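Local coordinates for protein SAM-dependent methyltransferase (Thiobacillus denitrificans, PDB 5EPE) that probably transfers methyl groups from S-adenosyl-L-methionine to an acceptor not identified here, and binds the product S-adenosyl-L-homocysteine, at residues I16-T21 with A108-S113; V40-L43 with E49-C52; T148-A153 with A158-D163. All blocks are in the same frame, centred on the assembly; numbering follows the deposited sequence.

Overall arrangement
Interactions 1 and 2 lie in the Rossmann-like core, their centres about 10 Å apart, on strands 104-110 and 39-43, which are neighbours in the parallel part of the sheet. They meet directly through probable backbone bonds of A108 with L41 and L43, and interaction 2 is nested along the chain inside the loop closed by interaction 1. Between them they link the pocket of S-adenosyl-L-homocysteine to the helix 49-58 that packs on the sheet. Interaction 3 comes later in the chain, at helix 150-155, with its centre about 21 Å from that of interaction 1 and about 31 Å from that of interaction 2. It lies near the chain's periphery, where other subunits meet it.

Interaction 1 (I16-T21 with A108-S113); sequences IHNPFT and ACVGAS. With SAH (S-adenosyl-L-homocysteine), chain B.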
ATOM      1  N   ILE A  16       0.955  40.629 -13.630  1.00 22.89           N
ATOM      2  CA  ILE A  16       1.830  39.490 -13.865  1.00 22.02           C
ATOM      3  C   ILE A  16       0.978  38.341 -14.427  1.00 21.33           C
ATOM      4  O   ILE A  16       0.049  37.908 -13.785  1.00 21.06           O
ATOM      5  CB  ILE A  16       2.535  39.058 -12.557  1.00 22.61           C
ATOM      6  CG1 ILE A  16       3.313  40.242 -11.950  1.00 23.40           C
ATOM      7  CG2 ILE A  16       3.418  37.836 -12.811  1.00 22.11           C
ATOM      8  CD1 ILE A  16       3.766  40.082 -10.507  1.00 23.81           C
ATOM      9  N   HIS A  17       1.270  37.913 -15.652  1.00 20.21           N
ATOM     10  CA  HIS A  17       0.540  36.916 -16.343  1.00 20.59           C
ATOM     11  C   HIS A  17       1.157  35.523 -16.134  1.00 19.92           C
ATOM     12  O   HIS A  17       1.353  34.769 -17.088  1.00 20.45           O
ATOM     13  CB  HIS A  17       0.484  37.266 -17.848  1.00 22.27           C
ATOM     14  CG  HIS A  17      -0.146  38.595 -18.132  1.00 23.17           C
ATOM     15  ND1 HIS A  17      -1.502  38.752 -18.233  1.00 24.47           N
ATOM     16  CD2 HIS A  17       0.389  39.831 -18.261  1.00 24.05           C
ATOM     17  CE1 HIS A  17      -1.780  40.042 -18.444  1.00 25.80           C
ATOM     18  NE2 HIS A  17      -0.647  40.718 -18.463  1.00 24.99           N
ATOM     19  N   ASN A  18       1.403  35.178 -14.880  1.00 19.05           N
ATOM     20  CA  ASN A  18       2.033  33.950 -14.536  1.00 19.41           C
ATOM     21  C   ASN A  18       1.840  33.785 -13.038  1.00 18.90           C
ATOM     22  O   ASN A  18       1.536  34.742 -12.344  1.00 18.04           O
ATOM     23  CB  ASN A  18       3.547  34.005 -14.853  1.00 19.86           C
ATOM     24  CG  ASN A  18       3.870  33.454 -16.230  1.00 21.53           C
ATOM     25  OD1 ASN A  18       3.446  32.350 -16.590  1.00 22.68           O
ATOM     26  ND2 ASN A  18       4.655  34.184 -16.980  1.00 22.17           N
ATOM     27  N   PRO A  19       2.082  32.581 -12.524  1.00 19.48           N
ATOM     28  CA  PRO A  19       1.913  32.336 -11.051  1.00 19.84           C
ATOM     29  C   PRO A  19       3.071  32.854 -10.179  1.00 20.59           C
ATOM     30  O   PRO A  19       3.757  32.111  -9.484  1.00 21.70           O
ATOM     31  CB  PRO A  19       1.751  30.821 -10.989  1.00 20.48           C
ATOM     32  CG  PRO A  19       2.510  30.297 -12.193  1.00 19.82           C
ATOM     33  CD  PRO A  19       2.329  31.324 -13.265  1.00 19.90           C
ATOM     34  N   PHE A  20       3.293  34.156 -10.220  1.00 20.21           N
ATOM     35  CA  PHE A  20       4.299  34.821  -9.460  1.00 21.59           C
ATOM     36  C   PHE A  20       3.625  36.031  -8.813  1.00 22.91           C
ATOM     37  O   PHE A  20       2.796  36.659  -9.402  1.00 22.85           O
ATOM     38  CB  PHE A  20       5.402  35.375 -10.359  1.00 22.28           C
ATOM     39  CG  PHE A  20       6.753  34.723 -10.195  1.00 20.80           C
ATOM     40  CD1 PHE A  20       6.888  33.400  -9.790  1.00 20.58           C
ATOM     41  CD2 PHE A  20       7.877  35.441 -10.515  1.00 21.20           C
ATOM     42  CE1 PHE A  20       8.119  32.830  -9.668  1.00 20.27           C
ATOM     43  CE2 PHE A  20       9.127  34.880 -10.355  1.00 21.45           C
ATOM     44  CZ  PHE A  20       9.225  33.566  -9.933  1.00 20.44           C
ATOM     45  N   THR A  21       3.922  36.270  -7.559  1.00 24.73           N
ATOM     46  CA  THR A  21       3.510  37.484  -6.899  1.00 25.73           C
ATOM     47  C   THR A  21       4.464  38.634  -7.189  1.00 25.74           C
ATOM     48  O   THR A  21       5.561  38.415  -7.684  1.00 25.61           O
ATOM     49  CB  THR A  21       3.507  37.266  -5.391  1.00 26.97           C
ATOM     50  OG1 THR A  21       4.798  36.819  -4.931  1.00 25.23           O
ATOM     51  CG2 THR A  21       2.435  36.279  -4.999  1.00 28.21           C
ATOM     52  N   ALA A 108      15.456  36.905 -21.595  1.00 22.05           N
ATOM     53  CA  ALA A 108      14.390  36.215 -20.843  1.00 21.23           C
ATOM     54  C   ALA A 108      13.231  35.827 -21.720  1.00 21.69           C
ATOM     55  O   ALA A 108      12.850  36.552 -22.602  1.00 22.43           O
ATOM     56  CB  ALA A 108      13.875  37.096 -19.734  1.00 21.50           C
ATOM     57  N   CYS A 109      12.655  34.663 -21.457  1.00 21.15           N
ATOM     58  CA  CYS A 109      11.338  34.324 -21.950  1.00 22.25           C
ATOM     59  C   CYS A 109      10.593  33.660 -20.750  1.00 21.87           C
ATOM     60  O   CYS A 109      10.865  32.509 -20.380  1.00 20.15           O
ATOM     61  CB  CYS A 109      11.417  33.375 -23.133  1.00 23.49           C
ATOM     62  SG  CYS A 109       9.773  32.971 -23.835  1.00 25.75           S
ATOM     63  N   VAL A 110       9.663  34.405 -20.169  1.00 21.78           N
ATOM     64  CA  VAL A 110       9.004  34.002 -18.960  1.00 22.38           C
ATOM     65  C   VAL A 110       7.586  33.511 -19.286  1.00 23.13           C
ATOM     66  O   VAL A 110       6.625  34.254 -19.289  1.00 24.05           O
ATOM     67  CB  VAL A 110       9.056  35.126 -17.940  1.00 22.65           C
ATOM     68  CG1 VAL A 110       8.428  34.697 -16.586  1.00 22.87           C
ATOM     69  CG2 VAL A 110      10.514  35.518 -17.696  1.00 23.19           C
ATOM     70  N   GLY A 111       7.513  32.249 -19.600  1.00 23.69           N
ATOM     71  CA  GLY A 111       6.246  31.557 -19.909  1.00 25.24           C
ATOM     72  C   GLY A 111       5.731  31.813 -21.310  1.00 27.06           C
ATOM     73  O   GLY A 111       4.525  32.029 -21.503  1.00 30.71           O
ATOM     74  N   ALA A 112       6.615  31.898 -22.294  1.00 27.13           N
ATOM     75  CA  ALA A 112       6.185  32.062 -23.680  1.00 27.73           C
ATOM     76  C   ALA A 112       7.063  31.275 -24.637  1.00 26.93           C
ATOM     77  O   ALA A 112       7.256  31.665 -25.769  1.00 27.61           O
ATOM     78  CB  ALA A 112       6.128  33.518 -24.049  1.00 29.96           C
ATOM     79  N   SER A 113       7.528  30.102 -24.227  1.00 25.65           N
ATOM     80  CA  SER A 113       8.570  29.397 -25.004  1.00 26.50           C
ATOM     81  C   SER A 113       8.064  28.727 -26.314  1.00 27.84           C
ATOM     82  O   SER A 113       8.866  28.264 -27.095  1.00 26.46           O
ATOM     83  CB  SER A 113       9.304  28.392 -24.120  1.00 27.33           C
ATOM     84  OG  SER A 113       8.386  27.463 -23.541  1.00 27.88           O
TER
HETATM   85  N   SAH B 301       6.204  37.271 -19.285  1.00 27.69           N
HETATM   86  CA  SAH B 301       4.856  37.904 -19.030  1.00 27.50           C
HETATM   87  CB  SAH B 301       3.798  37.273 -19.914  1.00 27.52           C
HETATM   88  CG  SAH B 301       3.562  35.757 -19.780  1.00 26.82           C
HETATM   89  SD  SAH B 301       2.063  35.208 -20.555  1.00 26.97           S
HETATM   90  C   SAH B 301       4.437  37.830 -17.579  1.00 29.82           C
HETATM   91  O   SAH B 301       4.951  36.974 -16.835  1.00 30.71           O
HETATM   92  OXT SAH B 301       3.578  38.605 -17.108  1.00 25.42           O
HETATM   93  C5' SAH B 301       2.505  34.812 -22.272  1.00 29.06           C
HETATM   94  C4' SAH B 301       2.685  36.092 -23.092  1.00 29.51           C
HETATM   95  O4' SAH B 301       3.195  35.769 -24.393  1.00 30.11           O
HETATM   96  C3' SAH B 301       1.390  36.896 -23.308  1.00 29.71           C
HETATM   97  O3' SAH B 301       1.615  38.236 -22.832  1.00 27.86           O
HETATM   98  C2' SAH B 301       1.150  36.881 -24.820  1.00 29.49           C
HETATM   99  O2' SAH B 301       0.658  38.117 -25.315  1.00 29.92           O
HETATM  100  C1' SAH B 301       2.551  36.668 -25.325  1.00 28.17           C
HETATM  101  N9  SAH B 301       2.766  36.077 -26.656  1.00 27.24           N
HETATM  102  C8  SAH B 301       2.149  34.974 -27.179  1.00 28.21           C
HETATM  103  N7  SAH B 301       2.641  34.679 -28.362  1.00 28.61           N
HETATM  104  C5  SAH B 301       3.626  35.644 -28.598  1.00 27.38           C
HETATM  105  C6  SAH B 301       4.501  35.888 -29.690  1.00 27.23           C
HETATM  106  N6  SAH B 301       4.493  35.086 -30.779  1.00 27.72           N
HETATM  107  N1  SAH B 301       5.377  36.921 -29.625  1.00 26.62           N
HETATM  108  C2  SAH B 301       5.363  37.709 -28.523  1.00 26.14           C
HETATM  109  N3  SAH B 301       4.560  37.578 -27.448  1.00 26.15           N
HETATM  110  C4  SAH B 301       3.708  36.505 -27.543  1.00 26.60           C
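In the pocket for S-adenosyl-L-homocysteine, N18 reaches from the loop ahead of helix 22-31 to V110, at the end of strand 104-110. Its CG lies anti to its carbonyl carbon, beside the backbone N, which carries the amide to V110 O and the ligand. ND2 donates to V110 O at 3.0 Å, a bent bond (136°) from well above the carbonyl plane. The same ND2 gives a hydrogen bond to SAH O at 2.8 Å, and V110 O accepts from SAH N at 3.0 Å. Asparagine suits this place because one amide nitrogen can serve the strand end and the ligand carboxylate together.

The other carboxylate oxygen, SAH OXT, is taken by the backbone N of H17 at 2.8 Å in a fairly straight bond (164°). The imidazole of H17 turns away from strand 104-110, its two nitrogens bound to E11 and S47. At G111 phi is positive (79°), easily adopted by glycine, and a CB there would clash with N18 OD1 at 2.9 Å, so glycine leaves room for the amide. Such gripping of the ligand's amino-acid end beyond the carboxyl ends of parallel strands is typical of class I, Rossmann-like methyltransferases.

Interaction 2 (V40-L43 with E49-C52); sequences VLDL and EMLC
D42 on strand 39-43 and L51 on helix 49-58 mark the nearest approach of the two backbones, their CA atoms 7.7 Å apart, and no direct hydrogen bond joins the segments. V40 and D42 both turn toward the helix, while L41 between them turns the other way.

V40 and L51 make the apolar half of the contact. CD2 of L51 lies 3.7 Å from CG1 of V40, the two side chains sliding past each other in opposite senses. The other branch of L51, CD1, rests against CB of D42 at 3.9 Å, and the leucine fork thus straddles the two residues that face the helix, V40 and D42. With both branches gone, as in an alanine here, a gap would probably open beside V40 and the methylene of D42.

Strand and helix are the first two elements of the beta-alpha-beta unit that runs on into strand 61-66, with the glycine-rich loop of the methyltransferase fold between them. D42 stands just before that loop, its side chain about 5 Å from the bound S-adenosyl-L-homocysteine.

CG of D42 is anti to the backbone N (chi1 -168°), which sends the carboxylate out toward the start of the helix. There M50, present as selenomethionine, bends at its third torsion (chi3 87°) and lays its methyl CE over the flat face of the carboxylate, 3.4 Å from CG of D42. The apolar methyl covers that face without hydrogen bonding and leaves OD2 to a water. This water donates to D42 OD2 at 2.7 Å and accepts from L51 N at 3.0 Å, so a first-turn NH of the helix is served by the strand's aspartate through one molecule. On the far side of the helix, E49 forms a salt bridge with R78.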
ATOM      1  N   VAL A  40      18.410  44.208 -20.463  1.00 29.90           N
ATOM      2  CA  VAL A  40      17.514  43.061 -20.412  1.00 29.56           C
ATOM      3  C   VAL A  40      16.657  43.036 -21.666  1.00 32.89           C
ATOM      4  O   VAL A  40      16.114  44.053 -22.044  1.00 34.61           O
ATOM      5  CB  VAL A  40      16.559  43.153 -19.211  1.00 29.11           C
ATOM      6  CG1 VAL A  40      15.716  41.877 -19.102  1.00 30.85           C
ATOM      7  CG2 VAL A  40      17.348  43.378 -17.951  1.00 28.11           C
ATOM      8  N   LEU A  41      16.541  41.875 -22.281  1.00 26.27           N
ATOM      9  CA  LEU A  41      15.574  41.589 -23.349  1.00 26.22           C
ATOM     10  C   LEU A  41      14.537  40.626 -22.802  1.00 25.22           C
ATOM     11  O   LEU A  41      14.903  39.597 -22.183  1.00 24.50           O
ATOM     12  CB  LEU A  41      16.258  40.932 -24.535  1.00 27.48           C
ATOM     13  CG  LEU A  41      15.356  40.499 -25.706  1.00 28.09           C
ATOM     14  CD1 LEU A  41      14.727  41.705 -26.403  1.00 29.68           C
ATOM     15  CD2 LEU A  41      16.148  39.662 -26.683  1.00 29.46           C
ATOM     16  N   ASP A  42      13.263  40.946 -23.008  1.00 25.12           N
ATOM     17  CA  ASP A  42      12.145  40.111 -22.484  1.00 25.11           C
ATOM     18  C   ASP A  42      11.230  39.773 -23.658  1.00 24.60           C
ATOM     19  O   ASP A  42      10.561  40.650 -24.209  1.00 24.39           O
ATOM     20  CB  ASP A  42      11.412  40.829 -21.368  1.00 26.37           C
ATOM     21  CG  ASP A  42      10.450  39.915 -20.578  1.00 29.65           C
ATOM     22  OD1 ASP A  42      10.451  38.636 -20.742  1.00 32.52           O
ATOM     23  OD2 ASP A  42       9.677  40.500 -19.746  1.00 31.67           O
ATOM     24  N   LEU A  43      11.241  38.517 -24.089  1.00 23.97           N
ATOM     25  CA  LEU A  43      10.355  38.065 -25.175  1.00 24.87           C
ATOM     26  C   LEU A  43       9.050  37.466 -24.611  1.00 25.12           C
ATOM     27  O   LEU A  43       9.065  36.452 -23.896  1.00 24.30           O
ATOM     28  CB  LEU A  43      11.046  37.013 -26.015  1.00 25.70           C
ATOM     29  CG  LEU A  43      12.364  37.465 -26.642  1.00 27.37           C
ATOM     30  CD1 LEU A  43      12.871  36.420 -27.614  1.00 28.57           C
ATOM     31  CD2 LEU A  43      12.207  38.801 -27.370  1.00 28.01           C
ATOM     32  N   GLU A  49       5.592  44.044 -16.352  1.00 24.53           N
ATOM     33  CA  GLU A  49       5.797  44.241 -14.930  1.00 25.11           C
ATOM     34  C   GLU A  49       7.258  43.947 -14.530  1.00 24.17           C
ATOM     35  O   GLU A  49       7.847  44.671 -13.686  1.00 24.19           O
ATOM     36  CB  GLU A  49       4.816  43.436 -14.100  1.00 25.01           C
ATOM     37  CG  GLU A  49       4.860  43.782 -12.616  1.00 26.29           C
ATOM     38  CD  GLU A  49       4.249  45.146 -12.242  1.00 28.14           C
ATOM     39  OE1 GLU A  49       3.728  45.874 -13.125  1.00 27.86           O
ATOM     40  OE2 GLU A  49       4.265  45.479 -11.005  1.00 29.56           O
HETATM   41  N   MSE A  50       7.834  42.910 -15.116  1.00 23.45           N
HETATM   42  CA  MSE A  50       9.212  42.557 -14.812  1.00 24.52           C
HETATM   43  C   MSE A  50      10.176  43.674 -15.209  1.00 24.49           C
HETATM   44  O   MSE A  50      10.933  44.142 -14.389  1.00 25.27           O
HETATM   45  CB  MSE A  50       9.578  41.254 -15.550  1.00 24.94           C
HETATM   46  CG  MSE A  50      10.952  40.846 -15.085  1.00 27.87           C
HETATM   47 SE   MSE A  50      11.321  39.037 -15.892  1.00 32.65          SE
HETATM   48  CE  MSE A  50      12.040  39.605 -17.535  1.00 31.10           C
ATOM     49  N   LEU A  51      10.148  44.087 -16.464  1.00 24.47           N
ATOM     50  CA  LEU A  51      10.984  45.227 -16.875  1.00 25.88           C
ATOM     51  C   LEU A  51      10.733  46.518 -16.089  1.00 26.03           C
ATOM     52  O   LEU A  51      11.699  47.142 -15.672  1.00 26.66           O
ATOM     53  CB  LEU A  51      10.866  45.504 -18.373  1.00 26.85           C
ATOM     54  CG  LEU A  51      11.514  44.433 -19.228  1.00 27.40           C
ATOM     55  CD1 LEU A  51      11.208  44.685 -20.692  1.00 28.23           C
ATOM     56  CD2 LEU A  51      13.028  44.372 -19.042  1.00 29.51           C
ATOM     57  N   CYS A  52       9.471  46.907 -15.861  1.00 25.53           N
ATOM     58  CA  CYS A  52       9.190  48.164 -15.182  1.00 26.57           C
ATOM     59  C   CYS A  52       9.707  48.157 -13.729  1.00 26.96           C
ATOM     60  O   CYS A  52      10.319  49.140 -13.297  1.00 27.04           O
ATOM     61  CB  CYS A  52       7.714  48.513 -15.197  1.00 27.30           C
ATOM     62  SG  CYS A  52       7.160  48.901 -16.873  1.00 29.08           S
TER
HETATM   63  O   HOH W   1       8.656  42.656 -18.588  1.00 24.60           O

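Interaction 3 (T148-A153 with A158-D163); sequences TTEAVA and ANTISD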
ATOM      1  N   THR A 148      -1.520  11.339 -10.848  1.00 49.80           N
ATOM      2  CA  THR A 148      -1.872   9.952 -10.705  1.00 57.96           C
ATOM      3  C   THR A 148      -2.528   9.452 -11.992  1.00 59.48           C
ATOM      4  O   THR A 148      -2.515   8.251 -12.265  1.00 62.87           O
ATOM      5  CB  THR A 148      -2.789   9.847  -9.461  1.00 65.26           C
ATOM      6  OG1 THR A 148      -3.699  10.982  -9.442  1.00 66.15           O
ATOM      7  CG2 THR A 148      -1.899   9.903  -8.178  1.00 65.55           C
ATOM      8  N   THR A 149      -3.074  10.379 -12.792  1.00 57.69           N
ATOM      9  CA  THR A 149      -3.685  10.066 -14.093  1.00 60.13           C
ATOM     10  C   THR A 149      -3.374  11.134 -15.151  1.00 56.52           C
ATOM     11  O   THR A 149      -3.215  12.316 -14.804  1.00 52.48           O
ATOM     12  CB  THR A 149      -5.248   9.996 -14.012  1.00 64.05           C
ATOM     13  OG1 THR A 149      -5.768  11.281 -13.626  1.00 62.87           O
ATOM     14  CG2 THR A 149      -5.718   8.952 -13.028  1.00 68.95           C
ATOM     15  N   GLU A 150      -3.371  10.699 -16.428  1.00 58.60           N
ATOM     16  CA  GLU A 150      -3.257  11.590 -17.607  1.00 58.77           C
ATOM     17  C   GLU A 150      -4.344  12.716 -17.594  1.00 56.89           C
ATOM     18  O   GLU A 150      -4.073  13.843 -18.046  1.00 55.02           O
ATOM     19  CB  GLU A 150      -3.302  10.810 -18.958  1.00 63.40           C
ATOM     20  CG  GLU A 150      -2.219   9.709 -19.191  1.00 68.42           C
ATOM     21  CD  GLU A 150      -0.794  10.220 -19.590  1.00 68.32           C
ATOM     22  OE1 GLU A 150      -0.682  11.027 -20.536  1.00 73.59           O
ATOM     23  OE2 GLU A 150       0.235   9.798 -19.004  1.00 62.73           O
ATOM     24  N   ALA A 151      -5.534  12.420 -17.054  1.00 56.22           N
ATOM     25  CA  ALA A 151      -6.617  13.411 -16.950  1.00 56.05           C
ATOM     26  C   ALA A 151      -6.231  14.623 -16.115  1.00 52.10           C
ATOM     27  O   ALA A 151      -6.575  15.748 -16.446  1.00 51.65           O
ATOM     28  CB  ALA A 151      -7.896  12.775 -16.400  1.00 60.08           C
ATOM     29  N   VAL A 152      -5.513  14.413 -15.023  1.00 51.48           N
ATOM     30  CA  VAL A 152      -4.988  15.585 -14.243  1.00 48.22           C
ATOM     31  C   VAL A 152      -4.049  16.466 -15.156  1.00 44.83           C
ATOM     32  O   VAL A 152      -4.099  17.729 -15.142  1.00 42.00           O
ATOM     33  CB  VAL A 152      -4.221  15.145 -12.945  1.00 47.55           C
ATOM     34  CG1 VAL A 152      -3.509  16.354 -12.305  1.00 45.56           C
ATOM     35  CG2 VAL A 152      -5.137  14.388 -11.960  1.00 50.27           C
ATOM     36  N   ALA A 153      -3.229  15.777 -15.961  1.00 43.97           N
ATOM     37  CA  ALA A 153      -2.330  16.445 -16.940  1.00 43.36           C
ATOM     38  C   ALA A 153      -3.113  17.304 -17.948  1.00 45.42           C
ATOM     39  O   ALA A 153      -2.803  18.500 -18.129  1.00 45.73           O
ATOM     40  CB  ALA A 153      -1.428  15.444 -17.640  1.00 43.73           C
ATOM     41  N   ALA A 158      -1.617  20.462 -20.285  1.00 57.25           N
ATOM     42  CA  ALA A 158      -0.664  19.557 -20.986  1.00 53.60           C
ATOM     43  C   ALA A 158      -1.463  18.511 -21.803  1.00 52.30           C
ATOM     44  O   ALA A 158      -2.647  18.382 -21.613  1.00 51.83           O
ATOM     45  CB  ALA A 158       0.201  18.843 -19.968  1.00 49.72           C
ATOM     46  N   ASN A 159      -0.829  17.757 -22.692  1.00 51.85           N
ATOM     47  CA  ASN A 159      -1.507  16.623 -23.352  1.00 52.92           C
ATOM     48  C   ASN A 159      -1.302  15.295 -22.616  1.00 49.87           C
ATOM     49  O   ASN A 159      -2.198  14.437 -22.572  1.00 49.43           O
ATOM     50  CB  ASN A 159      -0.989  16.373 -24.766  1.00 57.93           C
ATOM     51  CG  ASN A 159      -1.061  17.575 -25.647  1.00 62.37           C
ATOM     52  OD1 ASN A 159      -0.073  17.938 -26.261  1.00 67.41           O
ATOM     53  ND2 ASN A 159      -2.215  18.180 -25.749  1.00 63.93           N
ATOM     54  N   THR A 160      -0.082  15.095 -22.128  1.00 32.27           N
ATOM     55  CA  THR A 160       0.298  13.869 -21.445  1.00 32.40           C
ATOM     56  C   THR A 160       1.155  14.212 -20.224  1.00 28.56           C
ATOM     57  O   THR A 160       1.689  15.338 -20.104  1.00 26.54           O
ATOM     58  CB  THR A 160       1.093  12.906 -22.366  1.00 34.70           C
ATOM     59  OG1 THR A 160       2.288  13.550 -22.826  1.00 36.57           O
ATOM     60  CG2 THR A 160       0.286  12.554 -23.556  1.00 37.67           C
ATOM     61  N   ILE A 161       1.294  13.227 -19.341  1.00 26.91           N
ATOM     62  CA  ILE A 161       2.167  13.399 -18.183  1.00 25.91           C
ATOM     63  C   ILE A 161       3.597  13.688 -18.629  1.00 23.24           C
ATOM     64  O   ILE A 161       4.237  14.492 -18.021  1.00 21.76           O
ATOM     65  CB  ILE A 161       2.076  12.211 -17.211  1.00 27.69           C
ATOM     66  CG1 ILE A 161       0.730  12.286 -16.503  1.00 30.29           C
ATOM     67  CG2 ILE A 161       3.144  12.257 -16.112  1.00 27.24           C
ATOM     68  CD1 ILE A 161       0.431  11.092 -15.611  1.00 33.05           C
ATOM     69  N   SER A 162       4.051  13.040 -19.715  1.00 22.79           N
ATOM     70  CA  SER A 162       5.411  13.241 -20.207  1.00 22.70           C
ATOM     71  C   SER A 162       5.715  14.670 -20.712  1.00 23.08           C
ATOM     72  O   SER A 162       6.891  14.958 -20.970  1.00 22.79           O
ATOM     73  CB  SER A 162       5.742  12.184 -21.278  1.00 23.31           C
ATOM     74  OG  SER A 162       4.822  12.207 -22.341  1.00 24.26           O
ATOM     75  N   ASP A 163       4.701  15.565 -20.825  1.00 23.06           N
ATOM     76  CA  ASP A 163       4.932  16.965 -21.241  1.00 23.40           C
ATOM     77  C   ASP A 163       5.759  17.720 -20.228  1.00 21.57           C
ATOM     78  O   ASP A 163       6.466  18.641 -20.605  1.00 21.82           O
ATOM     79  CB  ASP A 163       3.640  17.760 -21.513  1.00 25.17           C
ATOM     80  CG  ASP A 163       3.064  17.495 -22.885  1.00 28.55           C
ATOM     81  OD1 ASP A 163       3.829  17.319 -23.842  1.00 31.18           O
ATOM     82  OD2 ASP A 163       1.833  17.397 -23.024  1.00 33.07           O
TER
HETATM   83  O   HOH W   2       2.827  10.298 -20.078  1.00 41.97           O
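E150, in the first turn of helix 150-155, folds its carboxylate back against T160 and I161. CG lies anti to the carbonyl carbon and the chain then bends at chi2 (-78°), so that it runs beside T160, pointing the same way, and slants across I161. The two oxygens divide the work. OE1 accepts from I161 N at 3.2 Å, met from above the carboxylate plane, and lies close to CA and CB of T160. OE2 sits 3.5 Å from CB of I161 and takes a bond from a water that accepts from S162 N at 3.0 Å. One glutamate therefore serves two successive NH groups at the start of the 3-10 segment 161-163, the second through water.

CG1 of I161 also packs against CB of A153 at 4.0 Å, and the small alanine lets the loop come close to the helix. The backbone closes this end as well: A158 N bonds to A153 O at 3.1 Å.

D163 holds the loop from within. Its OD2 gathers the NH groups just before the 3-10 segment, accepting from N159 N at 2.7 Å, nearly along the C-O axis, and from T160 N at 3.1 Å, above the carboxylate plane. Its OD1 forms a salt bridge with R175 of the second subunit, while S162 OG bonds to E228 of the third. T149 is the N-cap of helix 150-155, its OG1 accepting a weak bond from V152 N, and the whole is a capped helix and its following loop packed together at a subunit interface.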